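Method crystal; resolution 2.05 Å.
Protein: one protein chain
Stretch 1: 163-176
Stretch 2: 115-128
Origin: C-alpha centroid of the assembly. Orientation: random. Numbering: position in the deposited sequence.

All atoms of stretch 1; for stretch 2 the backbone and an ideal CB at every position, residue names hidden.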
# COMPACT_ATOMS: atom_id res chain seq x y z
N ARG A 163 4.95 -9.39 17.68
CA ARG A 163 4.75 -8.45 16.57
C ARG A 163 5.26 -9.03 15.26
O ARG A 163 4.70 -8.75 14.19
CB ARG A 163 5.43 -7.11 16.88
CG ARG A 163 4.72 -6.24 17.94
CD ARG A 163 3.38 -5.71 17.42
NE ARG A 163 2.67 -4.89 18.41
CZ ARG A 163 1.51 -4.27 18.20
NH1 ARG A 163 0.88 -4.38 17.03
NH2 ARG A 163 0.95 -3.55 19.17
N ALA A 164 6.35 -9.80 15.31
CA ALA A 164 6.80 -10.51 14.12
C ALA A 164 5.73 -11.50 13.65
O ALA A 164 5.37 -11.53 12.47
CB ALA A 164 8.12 -11.22 14.40
N LEU A 165 5.18 -12.28 14.58
CA LEU A 165 4.18 -13.27 14.23
C LEU A 165 2.92 -12.61 13.68
O LEU A 165 2.29 -13.11 12.74
CB LEU A 165 3.83 -14.11 15.46
CG LEU A 165 2.79 -15.21 15.18
CD1 LEU A 165 3.43 -16.36 14.49
CD2 LEU A 165 2.10 -15.67 16.44
N GLU A 166 2.55 -11.47 14.26
CA GLU A 166 1.45 -10.67 13.74
C GLU A 166 1.68 -10.29 12.28
O GLU A 166 0.77 -10.40 11.45
CB GLU A 166 1.28 -9.42 14.61
CG GLU A 166 0.16 -8.52 14.19
CD GLU A 166 0.06 -7.31 15.11
OE1 GLU A 166 1.08 -6.61 15.26
OE2 GLU A 166 -1.02 -7.07 15.67
N ALA A 167 2.89 -9.83 11.96
CA ALA A 167 3.20 -9.47 10.58
C ALA A 167 3.09 -10.68 9.65
O ALA A 167 2.58 -10.57 8.53
CB ALA A 167 4.59 -8.85 10.51
N VAL A 168 3.58 -11.85 10.10
CA VAL A 168 3.48 -13.06 9.29
C VAL A 168 2.02 -13.43 9.07
O VAL A 168 1.61 -13.81 7.96
CB VAL A 168 4.25 -14.22 9.96
CG1 VAL A 168 3.99 -15.53 9.24
CG2 VAL A 168 5.74 -13.91 9.99
N ALA A 169 1.19 -13.28 10.11
CA ALA A 169 -0.22 -13.63 10.01
C ALA A 169 -0.95 -12.73 9.00
O ALA A 169 -1.75 -13.21 8.20
CB ALA A 169 -0.89 -13.55 11.39
N TYR A 170 -0.69 -11.42 9.05
CA TYR A 170 -1.27 -10.51 8.06
C TYR A 170 -0.82 -10.86 6.64
O TYR A 170 -1.62 -10.83 5.70
CB TYR A 170 -0.92 -9.06 8.38
CG TYR A 170 -1.90 -8.43 9.35
CD1 TYR A 170 -1.63 -8.38 10.71
CD2 TYR A 170 -3.11 -7.93 8.89
CE1 TYR A 170 -2.55 -7.80 11.60
CE2 TYR A 170 -4.03 -7.36 9.77
CZ TYR A 170 -3.75 -7.31 11.11
OH TYR A 170 -4.66 -6.76 11.95
N ALA A 171 0.48 -11.17 6.46
CA ALA A 171 0.98 -11.59 5.15
C ALA A 171 0.23 -12.82 4.66
O ALA A 171 -0.35 -12.80 3.57
CB ALA A 171 2.48 -11.86 5.22
N TRP A 172 0.19 -13.87 5.47
CA TRP A 172 -0.53 -15.09 5.09
C TRP A 172 -2.01 -14.79 4.83
O TRP A 172 -2.61 -15.35 3.91
CB TRP A 172 -0.36 -16.15 6.18
CG TRP A 172 -1.19 -17.39 5.98
CD1 TRP A 172 -2.13 -17.91 6.83
CD2 TRP A 172 -1.16 -18.26 4.84
NE1 TRP A 172 -2.68 -19.06 6.29
CE2 TRP A 172 -2.10 -19.29 5.07
CE3 TRP A 172 -0.42 -18.27 3.65
CZ2 TRP A 172 -2.32 -20.32 4.15
CZ3 TRP A 172 -0.64 -19.29 2.73
CH2 TRP A 172 -1.59 -20.30 2.99
N ASP A 173 -2.60 -13.88 5.61
CA ASP A 173 -4.01 -13.54 5.41
C ASP A 173 -4.28 -13.05 3.99
O ASP A 173 -5.31 -13.37 3.40
CB ASP A 173 -4.42 -12.47 6.43
CG ASP A 173 -5.93 -12.36 6.59
OD1 ASP A 173 -6.65 -13.35 6.36
OD2 ASP A 173 -6.38 -11.27 6.97
N GLN A 174 -3.36 -12.26 3.42
CA GLN A 174 -3.47 -11.83 2.02
C GLN A 174 -3.10 -12.95 1.05
O GLN A 174 -3.75 -13.13 0.01
CB GLN A 174 -2.56 -10.63 1.75
CG GLN A 174 -2.88 -9.38 2.51
CD GLN A 174 -4.31 -8.96 2.25
OE1 GLN A 174 -4.84 -9.17 1.16
NE2 GLN A 174 -4.93 -8.34 3.23
N LEU A 175 -2.01 -13.67 1.32
CA LEU A 175 -1.53 -14.68 0.37
C LEU A 175 -2.55 -15.80 0.18
O LEU A 175 -2.74 -16.30 -0.93
CB LEU A 175 -0.19 -15.24 0.83
CG LEU A 175 1.00 -14.26 0.86
CD1 LEU A 175 2.21 -14.85 1.59
CD2 LEU A 175 1.37 -13.82 -0.55
N ARG A 176 -3.22 -16.22 1.26
CA ARG A 176 -4.14 -17.34 1.17
C ARG A 176 -5.38 -17.03 0.35
O ARG A 176 -6.10 -17.96 -0.01
CB ARG A 176 -4.55 -17.81 2.56
CG ARG A 176 -5.48 -16.85 3.26
CD ARG A 176 -5.62 -17.23 4.71
NE ARG A 176 -6.51 -16.32 5.41
CZ ARG A 176 -7.69 -16.66 5.91
NH1 ARG A 176 -8.12 -17.91 5.79
NH2 ARG A 176 -8.42 -15.76 6.55
N UNK A 115 7.77 -20.55 -2.79
CA UNK A 115 6.39 -20.14 -2.65
C UNK A 115 5.96 -19.88 -1.22
O UNK A 115 6.72 -20.08 -0.27
CB UNK A 115 5.48 -21.21 -3.26
N UNK A 116 4.70 -19.46 -1.06
CA UNK A 116 4.23 -18.97 0.25
C UNK A 116 4.38 -19.95 1.41
O UNK A 116 4.69 -19.52 2.52
CB UNK A 116 2.75 -18.58 0.14
N UNK A 117 4.14 -21.25 1.21
CA UNK A 117 4.20 -22.14 2.36
C UNK A 117 5.61 -22.22 2.92
O UNK A 117 5.79 -22.35 4.14
CB UNK A 117 3.71 -23.54 1.98
N UNK A 118 6.63 -22.08 2.07
CA UNK A 118 8.00 -22.00 2.55
C UNK A 118 8.28 -20.67 3.25
O UNK A 118 8.94 -20.64 4.29
CB UNK A 118 8.97 -22.19 1.39
N UNK A 119 7.81 -19.57 2.67
CA UNK A 119 8.08 -18.27 3.29
C UNK A 119 7.48 -18.20 4.68
O UNK A 119 8.14 -17.77 5.64
CB UNK A 119 7.53 -17.13 2.43
N UNK A 120 6.23 -18.66 4.82
CA UNK A 120 5.55 -18.63 6.11
C UNK A 120 6.17 -19.66 7.06
O UNK A 120 6.45 -19.37 8.22
CB UNK A 120 4.05 -18.90 5.93
N UNK A 121 6.38 -20.88 6.56
CA UNK A 121 6.92 -21.92 7.43
C UNK A 121 8.29 -21.56 7.97
O UNK A 121 8.55 -21.68 9.17
CB UNK A 121 7.00 -23.25 6.68
N UNK A 122 9.18 -21.10 7.09
CA UNK A 122 10.51 -20.71 7.53
C UNK A 122 10.41 -19.55 8.54
O UNK A 122 11.10 -19.53 9.56
CB UNK A 122 11.37 -20.31 6.33
N UNK A 123 9.54 -18.58 8.26
CA UNK A 123 9.37 -17.47 9.19
C UNK A 123 8.91 -17.96 10.57
O UNK A 123 9.44 -17.52 11.60
CB UNK A 123 8.37 -16.46 8.63
N UNK A 124 7.94 -18.87 10.60
CA UNK A 124 7.42 -19.33 11.88
C UNK A 124 8.46 -20.14 12.64
O UNK A 124 8.51 -20.09 13.87
CB UNK A 124 6.15 -20.16 11.67
N UNK A 125 9.28 -20.90 11.92
CA UNK A 125 10.35 -21.66 12.57
C UNK A 125 11.41 -20.73 13.13
O UNK A 125 11.91 -20.96 14.24
CB UNK A 125 10.98 -22.65 11.59
N UNK A 126 11.78 -19.69 12.39
CA UNK A 126 12.72 -18.70 12.92
C UNK A 126 12.18 -18.12 14.23
O UNK A 126 12.90 -18.03 15.23
CB UNK A 126 12.97 -17.59 11.90
N UNK A 127 10.89 -17.75 14.25
CA UNK A 127 10.28 -17.18 15.45
C UNK A 127 10.33 -18.15 16.63
O UNK A 127 10.58 -17.74 17.77
CB UNK A 127 8.83 -16.78 15.16
N UNK A 128 10.09 -19.44 16.37
CA UNK A 128 10.18 -20.42 17.44
C UNK A 128 11.58 -20.44 18.03
O UNK A 128 11.74 -20.49 19.26
CB UNK A 128 9.80 -21.81 16.93

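The two helices run nearly antiparallel (169°), their axes 10.4 Å apart at closest approach, so the start of 115-128 lies beside the end of 163-175. Stretch 1 offers an apolar ridge of Ala164, Leu165, Val168, Trp172 and Leu175, and no hydrogen bond crosses the contact.

Position 115 has phi 78° and nothing of stretch 1 near its ideal CB; positive phi favours glycine, and Gly115 is found. At 116 the CB points toward stretch 1, 4.0 Å from Leu175 CD1 and 4.3 Å from Trp172 CZ3. A compact apolar group would suit, and with phi -57° and no bond from its N to the preceding turn, proline is possible. It is Pro116, whose CB lies at the edge of the Trp172 ring, 4.4 Å from Trp172 CZ3. Position 117 points sideways, with nothing of stretch 1 within 5.5 Å of its ideal CB; many residues would fit, and Ser117 bonds elsewhere in the structure. At 118 stretch 1 sets no preference, and Ala118 is one of many possibilities.

At 119 the CB points toward stretch 1 but has no atom of it within 5.5 Å, leaving room for a long or aromatic side chain. Trp119 (chi1 m) presents its ring edge to Leu175, with CE3 4.3 Å from Leu175 CD1. Position 120 sits opposite Val168, the CA atoms 6.7 Å apart, and its CB is 4.7 Å from Val168 CG1. A beta-branched aliphatic or leucine would suit the space between Val168, Trp172 and Leu175. Ile120 fills it: its CG2 lies 3.9 Å from Val168 CG1, and its CD1 lies 3.9 Å from Trp172 CB and 4.3 Å from Leu175 CD1.

At 121 a CB would point away and come 3.0 Å from Ser117 O, a clash that glycine avoids; Gly121 is deposited. Position 122 is out of reach, so many side chains would suit; it is Val122. The CB at 123 is already 3.9 Å from Val168 CG2, favouring a small residue such as alanine or serine. Ser123 OG donates to Trp119 O at 2.9 Å.

At 124 CA-to-CB points sideways, and the ideal CB lies 5.5 Å from Leu165 CD1, so a flexible aliphatic chain could close the gap. Leu124 (m, t) brings CD2 to 3.4 Å from Leu165 CD1 and 3.8 Å from Val168 CG1. Positions 125 and 126 are out of reach and could be polar or apolar; they are Glu125 and Ile126. At 127 the CB points toward stretch 1, near Ala164 and Leu165, where a medium-sized apolar chain would suit. Leu127 places CD2 3.5 Å from Ala164 CB and CD1 3.9 Å from Leu165 CB. Position 128, out of reach, is equally free and is Ala128.

Stretch 2 (115-128) GPSAWIGVSLEILA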
# COMPACT_ATOMS: atom_id res chain seq x y z
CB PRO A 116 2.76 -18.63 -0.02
CG PRO A 116 2.71 -18.31 -1.48
CD PRO A 116 3.71 -19.25 -2.13
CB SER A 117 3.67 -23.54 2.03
OG SER A 117 4.60 -24.25 1.21
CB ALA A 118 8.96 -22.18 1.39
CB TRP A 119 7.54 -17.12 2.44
CG TRP A 119 7.89 -17.20 1.00
CD1 TRP A 119 8.98 -17.83 0.44
CD2 TRP A 119 7.13 -16.68 -0.08
NE1 TRP A 119 8.94 -17.70 -0.93
CE2 TRP A 119 7.81 -17.00 -1.28
CE3 TRP A 119 5.93 -15.94 -0.16
CZ2 TRP A 119 7.33 -16.64 -2.53
CZ3 TRP A 119 5.46 -15.57 -1.41
CH2 TRP A 119 6.16 -15.92 -2.58
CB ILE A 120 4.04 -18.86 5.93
CG1 ILE A 120 3.41 -17.84 4.95
CG2 ILE A 120 3.31 -18.87 7.28
CD1 ILE A 120 3.47 -16.42 5.39
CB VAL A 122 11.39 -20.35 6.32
CG1 VAL A 122 12.61 -19.52 6.74
CG2 VAL A 122 11.84 -21.62 5.58
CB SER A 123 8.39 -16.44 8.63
OG SER A 123 8.98 -15.76 7.53
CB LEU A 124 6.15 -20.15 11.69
CG LEU A 124 5.01 -19.37 11.01
CD1 LEU A 124 3.83 -20.28 10.63
CD2 LEU A 124 4.57 -18.21 11.88
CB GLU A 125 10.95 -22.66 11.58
CG GLU A 125 12.17 -23.40 12.10
CD GLU A 125 11.88 -24.35 13.26
OE1 GLU A 125 10.71 -24.75 13.46
OE2 GLU A 125 12.85 -24.70 13.97
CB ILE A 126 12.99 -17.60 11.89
CG1 ILE A 126 13.72 -18.16 10.64
CG2 ILE A 126 13.76 -16.43 12.55
CD1 ILE A 126 13.79 -17.18 9.47
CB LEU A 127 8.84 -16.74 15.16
CG LEU A 127 8.76 -15.54 14.21
CD1 LEU A 127 7.33 -15.10 13.95
CD2 LEU A 127 9.57 -14.42 14.80
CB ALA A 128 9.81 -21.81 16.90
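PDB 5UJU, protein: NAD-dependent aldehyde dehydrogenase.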